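Local coordinates for uncharacterized protein (Acinetobacter baumannii, PDB 4PAR) that probably recognises and cleaves DNA containing 5-hydroxymethylcytosine, pairing a Vsr-like endonuclease domain with an SRA-like domain, at residues I183-T194 and R282-L290; V197-Y205 and E310-E318. The protein carries 3 engineered substitutions. All coordinates share one frame; numbering follows the deposited sequence.

Contact 1: I183-T194 and R282-L290; sequences ISLADNVVLKTT and RAMYRFMGL. With nucleotides of chain C.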
loop_
_atom_site.group_PDB
_atom_site.type_symbol
_atom_site.label_atom_id
_atom_site.label_comp_id
_atom_site.label_asym_id
_atom_site.label_seq_id
_atom_site.Cartn_x
_atom_site.Cartn_y
_atom_site.Cartn_z
ATOM N N ILE F 183 -14.641 -34.893 -0.922
ATOM C CA ILE F 183 -14.030 -33.711 -0.339
ATOM C C ILE F 183 -14.394 -33.656 1.137
ATOM O O ILE F 183 -15.577 -33.588 1.498
ATOM C CB ILE F 183 -14.487 -32.427 -1.046
ATOM C CG1 ILE F 183 -13.956 -32.402 -2.481
ATOM C CG2 ILE F 183 -14.023 -31.201 -0.275
ATOM C CD1 ILE F 183 -14.341 -31.164 -3.253
ATOM N N SER F 184 -13.368 -33.690 1.981
ATOM C CA SER F 184 -13.546 -33.812 3.422
ATOM C C SER F 184 -12.908 -32.659 4.190
ATOM O O SER F 184 -12.056 -31.941 3.669
ATOM C CB SER F 184 -12.963 -35.141 3.907
ATOM O OG SER F 184 -12.942 -35.206 5.324
ATOM N N LEU F 185 -13.330 -32.488 5.437
ATOM C CA LEU F 185 -12.760 -31.471 6.306
ATOM C C LEU F 185 -11.407 -31.923 6.829
ATOM O O LEU F 185 -10.529 -31.106 7.103
ATOM C CB LEU F 185 -13.703 -31.169 7.467
ATOM C CG LEU F 185 -15.016 -30.499 7.068
ATOM C CD1 LEU F 185 -15.872 -30.225 8.288
ATOM C CD2 LEU F 185 -14.734 -29.215 6.317
ATOM N N ALA F 186 -11.248 -33.235 6.968
ATOM C CA ALA F 186 -9.981 -33.799 7.406
ATOM C C ALA F 186 -8.901 -33.558 6.352
ATOM O O ALA F 186 -7.727 -33.389 6.678
ATOM C CB ALA F 186 -10.134 -35.283 7.689
ATOM N N ASP F 187 -9.312 -33.535 5.089
ATOM C CA ASP F 187 -8.393 -33.300 3.981
ATOM C C ASP F 187 -7.987 -31.838 3.895
ATOM O O ASP F 187 -7.015 -31.503 3.219
ATOM C CB ASP F 187 -9.022 -33.736 2.656
ATOM C CG ASP F 187 -9.268 -35.227 2.590
ATOM O OD1 ASP F 187 -9.561 -35.825 3.646
ATOM O OD2 ASP F 187 -9.166 -35.799 1.485
ATOM N N ASN F 188 -8.744 -30.975 4.570
ATOM C CA ASN F 188 -8.461 -29.543 4.603
ATOM C C ASN F 188 -8.409 -28.968 3.190
ATOM O O ASN F 188 -7.367 -28.498 2.733
ATOM C CB ASN F 188 -7.146 -29.280 5.346
ATOM C CG ASN F 188 -6.967 -27.823 5.726
ATOM O OD1 ASN F 188 -7.540 -27.351 6.708
ATOM N ND2 ASN F 188 -6.155 -27.106 4.957
ATOM N N VAL F 189 -9.545 -29.008 2.505
ATOM C CA VAL F 189 -9.589 -28.675 1.087
ATOM C C VAL F 189 -9.890 -27.207 0.821
ATOM O O VAL F 189 -10.965 -26.705 1.151
ATOM C CB VAL F 189 -10.634 -29.522 0.362
ATOM C CG1 VAL F 189 -10.708 -29.124 -1.105
ATOM C CG2 VAL F 189 -10.298 -30.994 0.512
ATOM N N VAL F 190 -8.924 -26.526 0.215
ATOM C CA VAL F 190 -9.078 -25.131 -0.173
ATOM C C VAL F 190 -8.731 -24.981 -1.646
ATOM O O VAL F 190 -7.653 -25.393 -2.069
ATOM C CB VAL F 190 -8.175 -24.199 0.654
ATOM C CG1 VAL F 190 -8.428 -22.750 0.273
ATOM C CG2 VAL F 190 -8.395 -24.413 2.149
ATOM N N LEU F 191 -9.635 -24.389 -2.423
ATOM C CA LEU F 191 -9.420 -24.245 -3.863
ATOM C C LEU F 191 -9.269 -22.779 -4.249
ATOM O O LEU F 191 -9.785 -21.896 -3.563
ATOM C CB LEU F 191 -10.564 -24.891 -4.640
ATOM C CG LEU F 191 -10.672 -26.399 -4.435
ATOM C CD1 LEU F 191 -11.781 -26.972 -5.298
ATOM C CD2 LEU F 191 -9.341 -27.072 -4.735
ATOM N N LYS F 192 -8.560 -22.524 -5.349
ATOM C CA LYS F 192 -8.080 -21.175 -5.640
ATOM C C LYS F 192 -9.165 -20.260 -6.206
ATOM O O LYS F 192 -9.001 -19.038 -6.204
ATOM C CB LYS F 192 -6.884 -21.225 -6.601
ATOM C CG LYS F 192 -7.229 -21.690 -8.002
ATOM C CD LYS F 192 -6.022 -21.697 -8.934
ATOM C CE LYS F 192 -6.422 -22.164 -10.332
ATOM N NZ LYS F 192 -5.273 -22.216 -11.276
ATOM N N THR F 193 -10.266 -20.838 -6.684
ATOM C CA THR F 193 -11.368 -20.032 -7.218
ATOM C C THR F 193 -12.700 -20.780 -7.304
ATOM O O THR F 193 -12.765 -21.983 -7.055
ATOM C CB THR F 193 -11.026 -19.497 -8.619
ATOM O OG1 THR F 193 -12.219 -19.019 -9.253
ATOM C CG2 THR F 193 -10.414 -20.598 -9.469
ATOM N N THR F 194 -13.752 -20.064 -7.696
ATOM C CA THR F 194 -15.098 -20.638 -7.757
ATOM C C THR F 194 -15.258 -21.625 -8.913
ATOM O O THR F 194 -16.008 -22.603 -8.812
ATOM C CB THR F 194 -16.182 -19.542 -7.891
ATOM O OG1 THR F 194 -16.002 -18.825 -9.119
ATOM C CG2 THR F 194 -16.111 -18.568 -6.726
ATOM N N ARG F 282 -4.648 -13.451 -1.784
ATOM C CA ARG F 282 -5.638 -13.503 -2.854
ATOM C C ARG F 282 -6.794 -14.369 -2.373
ATOM O O ARG F 282 -6.640 -15.131 -1.419
ATOM C CB ARG F 282 -5.031 -14.045 -4.156
ATOM C CG ARG F 282 -4.683 -15.527 -4.132
ATOM C CD ARG F 282 -3.986 -15.987 -5.416
ATOM N NE ARG F 282 -4.793 -15.787 -6.620
ATOM C CZ ARG F 282 -5.856 -16.521 -6.950
ATOM N NH1 ARG F 282 -6.267 -17.503 -6.157
ATOM N NH2 ARG F 282 -6.518 -16.264 -8.071
ATOM N N ALA F 283 -7.959 -14.229 -3.002
ATOM C CA ALA F 283 -9.147 -14.954 -2.551
ATOM C C ALA F 283 -9.072 -16.449 -2.861
ATOM O O ALA F 283 -8.614 -16.853 -3.931
ATOM C CB ALA F 283 -10.395 -14.351 -3.166
ATOM N N MET F 284 -9.513 -17.258 -1.902
ATOM C CA MET F 284 -9.573 -18.713 -2.046
ATOM C C MET F 284 -10.860 -19.257 -1.419
ATOM O O MET F 284 -11.564 -18.544 -0.698
ATOM C CB MET F 284 -8.353 -19.383 -1.406
ATOM C CG MET F 284 -7.032 -19.064 -2.084
ATOM S SD MET F 284 -5.721 -20.192 -1.574
ATOM C CE MET F 284 -6.230 -21.693 -2.402
ATOM N N TYR F 285 -11.173 -20.520 -1.694
ATOM C CA TYR F 285 -12.456 -21.067 -1.269
ATOM C C TYR F 285 -12.297 -22.381 -0.503
ATOM O O TYR F 285 -11.864 -23.399 -1.051
ATOM C CB TYR F 285 -13.376 -21.215 -2.492
ATOM C CG TYR F 285 -13.694 -19.853 -3.074
ATOM C CD1 TYR F 285 -12.831 -19.243 -3.974
ATOM C CD2 TYR F 285 -14.816 -19.145 -2.664
ATOM C CE1 TYR F 285 -13.089 -17.985 -4.471
ATOM C CE2 TYR F 285 -15.088 -17.884 -3.164
ATOM C CZ TYR F 285 -14.219 -17.309 -4.067
ATOM O OH TYR F 285 -14.478 -16.052 -4.570
ATOM N N ARG F 286 -12.657 -22.331 0.780
ATOM C CA ARG F 286 -12.439 -23.437 1.709
ATOM C C ARG F 286 -13.723 -24.195 2.005
ATOM O O ARG F 286 -14.743 -23.602 2.352
ATOM C CB ARG F 286 -11.836 -22.924 3.020
ATOM C CG ARG F 286 -11.976 -23.897 4.184
ATOM C CD ARG F 286 -11.349 -23.356 5.465
ATOM N NE ARG F 286 -9.892 -23.368 5.399
ATOM C CZ ARG F 286 -9.149 -24.444 5.626
ATOM N NH1 ARG F 286 -9.724 -25.597 5.937
ATOM N NH2 ARG F 286 -7.832 -24.368 5.539
ATOM N N PHE F 287 -13.661 -25.514 1.888
ATOM C CA PHE F 287 -14.831 -26.336 2.127
ATOM C C PHE F 287 -15.168 -26.317 3.610
ATOM O O PHE F 287 -14.352 -26.722 4.433
ATOM C CB PHE F 287 -14.557 -27.760 1.642
ATOM C CG PHE F 287 -15.629 -28.743 1.981
ATOM C CD1 PHE F 287 -16.891 -28.635 1.426
ATOM C CD2 PHE F 287 -15.364 -29.797 2.836
ATOM C CE1 PHE F 287 -17.872 -29.551 1.733
ATOM C CE2 PHE F 287 -16.340 -30.718 3.145
ATOM C CZ PHE F 287 -17.594 -30.598 2.590
ATOM N N MET F 288 -16.356 -25.822 3.951
ATOM C CA MET F 288 -16.799 -25.832 5.341
ATOM C C MET F 288 -17.645 -27.042 5.725
ATOM O O MET F 288 -17.771 -27.364 6.905
ATOM C CB MET F 288 -17.584 -24.553 5.644
ATOM C CG MET F 288 -16.724 -23.303 5.689
ATOM S SD MET F 288 -15.274 -23.527 6.739
ATOM C CE MET F 288 -14.511 -21.909 6.629
ATOM N N GLY F 289 -18.231 -27.710 4.737
ATOM C CA GLY F 289 -19.062 -28.866 5.023
ATOM C C GLY F 289 -20.286 -28.978 4.127
ATOM O O GLY F 289 -20.458 -28.206 3.177
ATOM N N LEU F 290 -21.151 -29.932 4.458
ATOM C CA LEU F 290 -22.487 -30.028 3.874
ATOM C C LEU F 290 -23.525 -29.678 4.934
ATOM O O LEU F 290 -23.690 -30.404 5.931
ATOM C CB LEU F 290 -22.751 -31.422 3.307
ATOM C CG LEU F 290 -24.142 -31.624 2.700
ATOM C CD1 LEU F 290 -24.434 -30.554 1.662
ATOM C CD2 LEU F 290 -24.266 -33.008 2.088
ATOM P P DA C 7 -12.936 -15.202 -7.618
ATOM O OP1 DA C 7 -12.854 -16.679 -7.629
ATOM O OP2 DA C 7 -12.693 -14.458 -6.362
ATOM O "O5'" DA C 7 -11.959 -14.622 -8.744
ATOM C "C5'" DA C 7 -11.954 -15.197 -10.033
ATOM C "C4'" DA C 7 -11.062 -14.413 -10.975
ATOM O "O4'" DA C 7 -11.604 -13.086 -11.172
ATOM C "C3'" DA C 7 -9.621 -14.226 -10.504
ATOM O "O3'" DA C 7 -8.735 -14.600 -11.551
ATOM C "C2'" DA C 7 -9.531 -12.729 -10.185
ATOM C "C1'" DA C 7 -10.563 -12.143 -11.131
ATOM N N9 DA C 7 -11.130 -10.869 -10.687
ATOM C C8 DA C 7 -11.806 -10.637 -9.525
ATOM N N7 DA C 7 -12.223 -9.401 -9.390
ATOM C C5 DA C 7 -11.799 -8.775 -10.548
ATOM C C6 DA C 7 -11.930 -7.450 -11.010
ATOM N N6 DA C 7 -12.558 -6.494 -10.321
ATOM N N1 DA C 7 -11.392 -7.149 -12.211
ATOM C C2 DA C 7 -10.767 -8.117 -12.897
ATOM N N3 DA C 7 -10.579 -9.397 -12.565
ATOM C C4 DA C 7 -11.126 -9.665 -11.365
ATOM P P DT C 8 -7.155 -14.728 -11.286
ATOM O OP1 DT C 8 -6.669 -15.918 -12.021
ATOM O OP2 DT C 8 -6.922 -14.618 -9.829
ATOM O "O5'" DT C 8 -6.556 -13.416 -11.972
ATOM C "C5'" DT C 8 -7.042 -13.000 -13.237
ATOM C "C4'" DT C 8 -6.739 -11.533 -13.479
ATOM O "O4'" DT C 8 -7.616 -10.706 -12.681
ATOM C "C3'" DT C 8 -5.313 -11.093 -13.118
ATOM O "O3'" DT C 8 -4.592 -10.761 -14.297
ATOM C "C2'" DT C 8 -5.509 -9.864 -12.210
ATOM C "C1'" DT C 8 -6.957 -9.488 -12.477
ATOM N N1 DT C 8 -7.610 -8.745 -11.356
ATOM C C2 DT C 8 -7.843 -7.400 -11.499
ATOM O O2 DT C 8 -7.547 -6.777 -12.503
ATOM N N3 DT C 8 -8.442 -6.803 -10.423
ATOM C C4 DT C 8 -8.820 -7.401 -9.240
ATOM O O4 DT C 8 -9.356 -6.774 -8.334
ATOM C C5 DT C 8 -8.544 -8.817 -9.148
ATOM C C7 DT C 8 -8.910 -9.577 -7.910
ATOM C C6 DT C 8 -7.957 -9.414 -10.199
#
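Leu191 and Tyr285 form an antiparallel hydrogen-bonded pair, joined by Leu191 N to Tyr285 O and by Tyr285 N to Leu191 O. Phe287 N extends the ladder to Val189 O, while Val190 and Arg286 are the adjoining non-hydrogen-bonded pair.

With CG anti to the backbone N (chi1 162°) and a bend at chi3, the Arg286 guanidinium grips Asn188 OD1 end-on through two nitrogens. NH1, 2.9 Å from Asn188 OD1, stands above the carbonyl plane, off the lone pairs; NH2 is tilted from it on the same face. Val190 CG2 lies over one face of that guanidinium, and Asp111 takes NE in a salt bridge.

Ile183 CG2 makes a CH-pi contact over the Phe287 ring, 4.0 Å from its centroid; Thr194 CG2 makes another over Tyr285. Leu185 CD2 adds an apolar contact to Phe287 CD2.

Phosphate contacts cluster beyond: Thr193 OG1 binds OP1 and Tyr285 OH binds OP2 (3.0 Å) of DA7 of chain C. Arg282 donates NH1 to Lys192 O, with NH2 beside the DT8 phosphate of chain C. The pairing and its flanks thus join a packed interior to phosphate contacts, consistent with holding the DNA backbone irrespective of base.

Contact 2: V197-Y205 and E310-E318; sequences VCNCFGYSY and EVQTYSPKE. With nucleotides of chain D.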
loop_
_atom_site.group_PDB
_atom_site.type_symbol
_atom_site.label_atom_id
_atom_site.label_comp_id
_atom_site.label_asym_id
_atom_site.label_seq_id
_atom_site.Cartn_x
_atom_site.Cartn_y
_atom_site.Cartn_z
ATOM N N VAL F 197 -14.010 -25.308 -7.774
ATOM C CA VAL F 197 -14.940 -25.997 -6.888
ATOM C C VAL F 197 -16.219 -26.339 -7.650
ATOM O O VAL F 197 -16.827 -27.385 -7.416
ATOM C CB VAL F 197 -15.246 -25.150 -5.621
ATOM C CG1 VAL F 197 -15.304 -23.681 -5.960
ATOM C CG2 VAL F 197 -16.526 -25.608 -4.936
ATOM N N CYS F 198 -16.602 -25.475 -8.589
ATOM C CA CYS F 198 -17.692 -25.793 -9.507
ATOM C C CYS F 198 -17.363 -27.008 -10.381
ATOM O O CYS F 198 -18.186 -27.910 -10.527
ATOM C CB CYS F 198 -18.021 -24.592 -10.393
ATOM S SG CYS F 198 -19.184 -23.415 -9.670
ATOM N N ASN F 199 -16.159 -27.029 -10.952
ATOM C CA ASN F 199 -15.743 -28.111 -11.849
ATOM C C ASN F 199 -15.519 -29.433 -11.127
ATOM O O ASN F 199 -15.310 -30.469 -11.763
ATOM C CB ASN F 199 -14.463 -27.736 -12.600
ATOM C CG ASN F 199 -14.650 -26.556 -13.529
ATOM O OD1 ASN F 199 -15.757 -26.280 -13.990
ATOM N ND2 ASN F 199 -13.562 -25.844 -13.802
ATOM N N CYS F 200 -15.536 -29.388 -9.800
ATOM C CA CYS F 200 -15.441 -30.606 -9.001
ATOM C C CYS F 200 -16.714 -31.434 -9.083
ATOM O O CYS F 200 -16.678 -32.663 -8.999
ATOM C CB CYS F 200 -15.152 -30.263 -7.543
ATOM S SG CYS F 200 -13.540 -29.540 -7.285
ATOM N N PHE F 201 -17.838 -30.738 -9.206
ATOM C CA PHE F 201 -19.164 -31.345 -9.178
ATOM C C PHE F 201 -19.784 -31.606 -10.559
ATOM O O PHE F 201 -20.965 -31.943 -10.660
ATOM C CB PHE F 201 -20.083 -30.492 -8.307
ATOM C CG PHE F 201 -19.650 -30.443 -6.868
ATOM C CD1 PHE F 201 -19.908 -31.507 -6.018
ATOM C CD2 PHE F 201 -18.958 -29.352 -6.373
ATOM C CE1 PHE F 201 -19.499 -31.475 -4.695
ATOM C CE2 PHE F 201 -18.547 -29.313 -5.052
ATOM C CZ PHE F 201 -18.819 -30.376 -4.212
ATOM N N GLY F 202 -18.997 -31.435 -11.618
ATOM C CA GLY F 202 -19.483 -31.697 -12.963
ATOM C C GLY F 202 -19.628 -30.516 -13.904
ATOM O O GLY F 202 -19.957 -30.700 -15.076
ATOM N N TYR F 203 -19.399 -29.305 -13.406
ATOM C CA TYR F 203 -19.388 -28.124 -14.269
ATOM C C TYR F 203 -18.141 -28.057 -15.165
ATOM O O TYR F 203 -17.068 -28.545 -14.805
ATOM C CB TYR F 203 -19.493 -26.848 -13.428
ATOM C CG TYR F 203 -20.915 -26.417 -13.140
ATOM C CD1 TYR F 203 -21.770 -26.049 -14.173
ATOM C CD2 TYR F 203 -21.400 -26.366 -11.839
ATOM C CE1 TYR F 203 -23.070 -25.652 -13.921
ATOM C CE2 TYR F 203 -22.699 -25.969 -11.576
ATOM C CZ TYR F 203 -23.531 -25.613 -12.622
ATOM O OH TYR F 203 -24.828 -25.217 -12.374
ATOM N N SER F 204 -18.312 -27.485 -16.354
ATOM C CA SER F 204 -17.215 -27.216 -17.286
ATOM C C SER F 204 -16.722 -25.770 -17.198
ATOM O O SER F 204 -15.898 -25.347 -18.008
ATOM C CB SER F 204 -17.637 -27.534 -18.724
ATOM O OG SER F 204 -17.717 -28.934 -18.940
ATOM N N TYR F 205 -17.232 -25.029 -16.215
ATOM C CA TYR F 205 -17.146 -23.563 -16.164
ATOM C C TYR F 205 -15.764 -22.968 -16.433
ATOM O O TYR F 205 -14.764 -23.400 -15.861
ATOM C CB TYR F 205 -17.613 -23.067 -14.789
ATOM C CG TYR F 205 -19.096 -22.775 -14.666
ATOM C CD1 TYR F 205 -19.829 -22.304 -15.750
ATOM C CD2 TYR F 205 -19.759 -22.959 -13.455
ATOM C CE1 TYR F 205 -21.182 -22.030 -15.633
ATOM C CE2 TYR F 205 -21.111 -22.691 -13.330
ATOM C CZ TYR F 205 -21.818 -22.225 -14.420
ATOM O OH TYR F 205 -23.163 -21.956 -14.298
ATOM N N GLU F 310 -18.324 -34.607 4.750
ATOM C CA GLU F 310 -17.757 -35.106 3.499
ATOM C C GLU F 310 -18.769 -35.026 2.363
ATOM O O GLU F 310 -19.955 -35.293 2.565
ATOM C CB GLU F 310 -17.281 -36.552 3.667
ATOM C CG GLU F 310 -16.248 -36.747 4.769
ATOM C CD GLU F 310 -15.850 -38.197 4.950
ATOM O OE1 GLU F 310 -16.573 -39.079 4.440
ATOM O OE2 GLU F 310 -14.815 -38.453 5.599
ATOM N N VAL F 311 -18.310 -34.658 1.169
ATOM C CA VAL F 311 -19.205 -34.644 0.009
ATOM C C VAL F 311 -18.584 -35.331 -1.207
ATOM O O VAL F 311 -17.439 -35.067 -1.568
ATOM C CB VAL F 311 -19.620 -33.204 -0.382
ATOM C CG1 VAL F 311 -20.605 -32.641 0.629
ATOM C CG2 VAL F 311 -18.406 -32.301 -0.510
ATOM N N GLN F 312 -19.348 -36.219 -1.836
ATOM C CA GLN F 312 -18.869 -36.934 -3.013
ATOM C C GLN F 312 -18.748 -35.990 -4.211
ATOM O O GLN F 312 -19.485 -35.012 -4.315
ATOM C CB GLN F 312 -19.794 -38.113 -3.337
ATOM C CG GLN F 312 -21.279 -37.772 -3.355
ATOM C CD GLN F 312 -22.160 -38.995 -3.558
ATOM O OE1 GLN F 312 -21.675 -40.126 -3.590
ATOM N NE2 GLN F 312 -23.463 -38.770 -3.699
ATOM N N THR F 313 -17.799 -36.276 -5.099
ATOM C CA THR F 313 -17.582 -35.442 -6.279
ATOM C C THR F 313 -18.128 -36.101 -7.543
ATOM O O THR F 313 -18.577 -37.246 -7.509
ATOM C CB THR F 313 -16.088 -35.143 -6.477
ATOM O OG1 THR F 313 -15.393 -36.361 -6.769
ATOM C CG2 THR F 313 -15.503 -34.526 -5.219
ATOM N N TYR F 314 -18.066 -35.385 -8.663
ATOM C CA TYR F 314 -18.620 -35.888 -9.920
ATOM C C TYR F 314 -17.856 -35.380 -11.145
ATOM O O TYR F 314 -17.416 -34.233 -11.181
ATOM C CB TYR F 314 -20.099 -35.502 -10.043
ATOM C CG TYR F 314 -20.984 -36.020 -8.924
ATOM C CD1 TYR F 314 -21.470 -37.322 -8.942
ATOM C CD2 TYR F 314 -21.336 -35.204 -7.855
ATOM C CE1 TYR F 314 -22.278 -37.798 -7.922
ATOM C CE2 TYR F 314 -22.144 -35.672 -6.832
ATOM C CZ TYR F 314 -22.612 -36.968 -6.871
ATOM O OH TYR F 314 -23.417 -37.434 -5.855
ATOM N N SER F 315 -17.717 -36.238 -12.151
ATOM C CA SER F 315 -17.048 -35.875 -13.399
ATOM C C SER F 315 -17.854 -34.828 -14.171
ATOM O O SER F 315 -19.067 -34.725 -13.982
ATOM C CB SER F 315 -16.830 -37.122 -14.262
ATOM O OG SER F 315 -16.025 -38.076 -13.590
ATOM N N PRO F 316 -17.181 -34.042 -15.037
ATOM C CA PRO F 316 -17.846 -33.046 -15.889
ATOM C C PRO F 316 -19.036 -33.610 -16.667
ATOM O O PRO F 316 -19.004 -34.764 -17.096
ATOM C CB PRO F 316 -16.732 -32.611 -16.841
ATOM C CG PRO F 316 -15.497 -32.752 -16.025
ATOM C CD PRO F 316 -15.714 -33.969 -15.161
ATOM N N LYS F 317 -20.073 -32.794 -16.841
ATOM C CA LYS F 317 -21.329 -33.253 -17.428
ATOM C C LYS F 317 -21.551 -32.693 -18.831
ATOM O O LYS F 317 -21.549 -31.479 -19.033
ATOM C CB LYS F 317 -22.500 -32.867 -16.516
ATOM C CG LYS F 317 -23.814 -33.566 -16.825
ATOM C CD LYS F 317 -24.833 -33.310 -15.722
ATOM C CE LYS F 317 -26.071 -34.178 -15.892
ATOM N NZ LYS F 317 -26.984 -34.081 -14.717
ATOM N N GLU F 318 -21.743 -33.584 -19.799
ATOM C CA GLU F 318 -22.013 -33.172 -21.172
ATOM C C GLU F 318 -23.101 -34.037 -21.799
ATOM O O GLU F 318 -24.243 -33.603 -21.948
ATOM C CB GLU F 318 -20.739 -33.234 -22.017
ATOM C CG GLU F 318 -20.921 -32.750 -23.449
ATOM C CD GLU F 318 -21.305 -31.285 -23.525
ATOM O OE1 GLU F 318 -20.768 -30.484 -22.731
ATOM O OE2 GLU F 318 -22.147 -30.932 -24.378
ATOM P P DC D 13 -24.542 -19.585 -17.164
ATOM O OP1 DC D 13 -24.794 -20.534 -16.056
ATOM O OP2 DC D 13 -24.426 -20.082 -18.553
ATOM O "O5'" DC D 13 -25.665 -18.450 -17.141
ATOM C "C5'" DC D 13 -25.682 -17.503 -16.081
ATOM C "C4'" DC D 13 -26.644 -16.372 -16.384
ATOM O "O4'" DC D 13 -25.978 -15.363 -17.187
ATOM C "C3'" DC D 13 -27.898 -16.780 -17.164
ATOM O "O3'" DC D 13 -29.044 -16.204 -16.562
ATOM C "C2'" DC D 13 -27.649 -16.205 -18.558
ATOM C "C1'" DC D 13 -26.848 -14.964 -18.216
ATOM N N1 DC D 13 -26.045 -14.421 -19.353
ATOM C C2 DC D 13 -26.022 -13.041 -19.569
ATOM O O2 DC D 13 -26.664 -12.307 -18.810
ATOM N N3 DC D 13 -25.295 -12.546 -20.603
ATOM C C4 DC D 13 -24.616 -13.375 -21.396
ATOM N N4 DC D 13 -23.914 -12.840 -22.401
ATOM C C5 DC D 13 -24.627 -14.789 -21.193
ATOM C C6 DC D 13 -25.350 -15.264 -20.169
#
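Phe201 sets CG anti to its own carbonyl carbon (chi1 -64°), a rotation that swings the ring back along 310-318 although its CB leads away from that segment. Tyr314 makes the same choice, and its ring CD2 comes to the edge of the Phe201 ring, 4.4 Å from CD1. Val311 CG2 approaches that edge too, 4.2 Å from Phe201 CZ, the two side chains crossing at about a right angle.

Backbone groups supply the polar part. Tyr314 N donates to Cys200 O (3.1 Å), a nearly straight bond lying in the carbonyl plane. Farther along, Lys317 N reaches a lone pair of Gly202 O at 2.7 Å, with the angle at the hydrogen bent to 143°. Between these bonds Gly202 CA lies 3.2 Å from Ser315 O, and Pro316 CA makes a CA-H...O contact with Gly202 O.

Here the loop that follows helix 194-200 meets the tail running on from strand 302-312, beside the SRA-like sheet. Gly202 has a positive phi (113°), and the chain turns there with its backbone against the tail. Thr313 rests its CB on Cys200 O, while its hydroxyl is bonded to Tyr177 O.

Past the turn the loop reaches DNA, where Tyr205 OH donates to OP1 of DC13 of chain D at 2.8 Å. On the tail, Lys317 makes a cation-pi contact with Tyr217, whose ring also meets that of Tyr314.

Contact 1 is largely buried, its centre about 9 Å from that of the chain, whereas contact 2, its centre about 23 Å from the chain's, is only partly buried and includes the tail that ends the modelled chain. Both reach the same mixed sheet, in which strand 302-312 lies beside 182-184 and 283-295. Val311 of contact 2 bridges them, its O probably accepting from Ile183 N and its CG2 packing on Phe287. Leu191 likewise meets Val197. Contact 1 has an antiparallel ladder and an arginine-amide grip; contact 2 has two separate backbone bonds and a smaller aromatic cluster. Contact 1 meets phosphates of chain C, while the loop of contact 2 carries Tyr205 to one phosphate of chain D.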